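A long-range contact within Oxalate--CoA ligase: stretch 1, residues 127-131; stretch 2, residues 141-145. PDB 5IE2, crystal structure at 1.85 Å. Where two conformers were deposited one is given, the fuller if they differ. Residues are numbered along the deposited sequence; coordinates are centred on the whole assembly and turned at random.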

ATOM      1  N   SER A 127     -22.062  17.817  -3.637  1.00 23.77           N
ATOM      2  CA  SER A 127     -21.900  18.560  -2.390  0.54 25.19           C
ATOM      3  C   SER A 127     -20.494  18.440  -1.787  1.00 25.43           C
ATOM      4  O   SER A 127     -19.850  17.402  -1.862  1.00 23.54           O
ATOM      5  N   HIS A 128     -20.040  19.518  -1.175  1.00 22.76           N
ATOM      6  CA  HIS A 128     -18.740  19.558  -0.539  1.00 23.04           C
ATOM      7  C   HIS A 128     -18.949  19.885   0.924  1.00 22.67           C
ATOM      8  O   HIS A 128     -19.647  20.841   1.249  1.00 23.75           O
ATOM      9  N   VAL A 129     -18.373  19.065   1.806  1.00 20.74           N
ATOM     10  CA  VAL A 129     -18.450  19.280   3.244  1.00 20.48           C
ATOM     11  C   VAL A 129     -17.072  19.184   3.855  1.00 20.33           C
ATOM     12  O   VAL A 129     -16.258  18.352   3.442  1.00 19.10           O
ATOM     13  N   THR A 130     -16.783  20.033   4.824  1.00 19.33           N
ATOM     14  CA  THR A 130     -15.486  20.007   5.455  1.00 17.40           C
ATOM     15  C   THR A 130     -15.605  19.352   6.827  1.00 18.29           C
ATOM     16  O   THR A 130     -16.681  19.335   7.436  1.00 18.55           O
ATOM     17  N   ALA A 131     -14.493  18.811   7.284  1.00 17.51           N
ATOM     18  CA  ALA A 131     -14.412  18.107   8.566  1.00 17.82           C
ATOM     19  C   ALA A 131     -13.251  18.630   9.395  1.00 19.40           C
ATOM     20  O   ALA A 131     -12.107  18.714   8.901  1.00 18.63           O
ATOM     21  N   VAL A 141     -16.352  18.480  13.837  1.00 17.25           N
ATOM     22  CA  VAL A 141     -17.254  19.489  13.258  1.00 19.36           C
ATOM     23  C   VAL A 141     -17.395  19.308  11.777  1.00 20.18           C
ATOM     24  O   VAL A 141     -16.382  19.411  11.082  1.00 20.32           O
ATOM     25  N   LEU A 142     -18.622  19.082  11.314  1.00 17.82           N
ATOM     26  CA  LEU A 142     -18.908  18.990   9.883  1.00 20.45           C
ATOM     27  C   LEU A 142     -19.651  20.222   9.415  1.00 22.00           C
ATOM     28  O   LEU A 142     -20.533  20.701  10.123  1.00 24.48           O
ATOM     29  N   SER A 143     -19.339  20.707   8.219  1.00 20.64           N
ATOM     30  CA  SER A 143     -19.936  21.952   7.724  1.00 25.66           C
ATOM     31  C   SER A 143     -21.310  21.719   7.092  1.00 32.28           C
ATOM     32  O   SER A 143     -21.641  22.298   6.078  1.00 39.42           O
ATOM     33  N   VAL A 144     -22.063  20.774   7.600  1.00 33.38           N
ATOM     34  CA  VAL A 144     -23.413  20.589   7.110  1.00 35.56           C
ATOM     35  C   VAL A 144     -24.357  21.022   8.232  1.00 37.59           C
ATOM     36  O   VAL A 144     -24.077  20.795   9.405  1.00 35.01           O
ATOM     37  N   ALA A 145     -25.443  21.695   7.874  1.00 41.83           N
ATOM     38  CA  ALA A 145     -26.394  22.211   8.866  1.00 48.36           C
ATOM     39  C   ALA A 145     -27.036  21.104   9.697  1.00 52.72           C
ATOM     40  O   ALA A 145     -27.244  20.007   9.196  1.00 52.15           O
TER

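The most unusual feature of this contact is a serine side chain doing work that a backbone carbonyl usually does between antiparallel strands. Ser143 OG accepts a hydrogen bond from Thr130 N at 2.9 Å, nearly straight at 171°, while Ser143 N donates to Thr130 O at 3.1 Å. Both backbone groups of Thr130 are therefore satisfied by one residue. Ser143 lies just beyond the strand, its CA-to-CB bond points toward the first stretch, and its p rotamer (chi1 68°) brings the hydroxyl to the amide; a short polar side chain suits this place because its hydroxyl is close enough to its own backbone for one residue to meet both the N and the O of Thr130.

Ser143 OG also lies 2.8 Å from water 1, to which it is hydrogen-bonded, and that water donates to His128 O at 2.6 Å, extending the link two residues back along the strand. The CA-to-CB bond of Thr130, also p, points sideways. Thr130 OG1 comes within 3.4 Å of Ser143 CB and hydrogen-bonds to water 2 at 2.9 Å; this water donates to Val141 O, with its oxygen 2.9 Å from that carbonyl oxygen. A beta-branched hydroxyl residue thus serves both the extended backbone and the solvent bridge.

Leu142 takes part in two of the three apolar side-chain contacts. Ala131 and Leu142 form a non-hydrogen-bonded antiparallel pair with their side chains on the same face of the sheet. The methyl of Ala131 offers an apolar contact to the leucine, whose m,t conformation brings Leu142 CD2 to 3.7 Å from Ala131 CB and 4.0 Å from Val129 CG1. The CA-to-CB bond of Val129, buried in the t rotamer, points sideways; Val129 CG2 lies 4.4 Å from Val144 CB, Val144 itself being a p rotamer. Val129 CG1 also lies 3.6 Å from Ser143 OG. The CA-to-CB bond of His128 (t) points away, though the end of the side chain comes nearer, and its NE2 is hydrogen-bonded elsewhere in the structure.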

ATOM      1  CB  SER A 127     -22.913  18.082  -1.355  0.54 26.46           C
ATOM      2  OG  SER A 127     -24.213  18.082  -1.907  0.54 27.20           O
ATOM      3  CB  HIS A 128     -17.843  20.606  -1.214  1.00 22.18           C
ATOM      4  CG  HIS A 128     -16.608  20.910  -0.440  1.00 23.75           C
ATOM      5  ND1 HIS A 128     -16.313  22.168   0.046  1.00 25.01           N
ATOM      6  CD2 HIS A 128     -15.625  20.086   0.011  1.00 23.00           C
ATOM      7  CE1 HIS A 128     -15.184  22.114   0.735  1.00 24.89           C
ATOM      8  NE2 HIS A 128     -14.738  20.861   0.719  1.00 22.94           N
ATOM      9  CB  VAL A 129     -19.392  18.212   3.901  1.00 20.51           C
ATOM     10  CG1 VAL A 129     -19.308  18.241   5.448  1.00 18.24           C
ATOM     11  CG2 VAL A 129     -20.817  18.456   3.387  1.00 21.45           C
ATOM     12  CB  THR A 130     -14.880  21.398   5.632  1.00 21.11           C
ATOM     13  OG1 THR A 130     -15.673  22.173   6.550  1.00 22.30           O
ATOM     14  CG2 THR A 130     -14.765  22.118   4.293  1.00 20.31           C
ATOM     15  CB  ALA A 131     -14.267  16.554   8.303  1.00 16.46           C
ATOM     16  CB  VAL A 141     -16.727  20.910  13.465  1.00 20.52           C
ATOM     17  CG1 VAL A 141     -17.694  21.931  12.832  1.00 20.72           C
ATOM     18  CG2 VAL A 141     -16.482  21.166  14.977  1.00 25.09           C
ATOM     19  CB  LEU A 142     -19.741  17.761   9.577  1.00 22.39           C
ATOM     20  CG  LEU A 142     -18.969  16.443   9.739  1.00 24.18           C
ATOM     21  CD1 LEU A 142     -20.024  15.320   9.757  1.00 26.65           C
ATOM     22  CD2 LEU A 142     -17.961  16.196   8.564  1.00 19.64           C
ATOM     23  CB  SER A 143     -19.024  22.602   6.712  1.00 24.31           C
ATOM     24  OG  SER A 143     -18.966  21.813   5.525  1.00 23.69           O
ATOM     25  CB  VAL A 144     -23.654  19.122   6.642  1.00 40.69           C
ATOM     26  CG1 VAL A 144     -23.567  18.154   7.808  1.00 38.25           C
ATOM     27  CG2 VAL A 144     -24.984  19.011   5.919  1.00 42.58           C
ATOM     28  CB  ALA A 145     -27.489  23.022   8.160  1.00 49.39           C
TER
HETATM   29  O   HOH W   1     -20.331  22.534   3.155  1.00 48.36           O
HETATM   30  O   HOH W   2     -15.632  21.582   9.343  1.00 25.70           O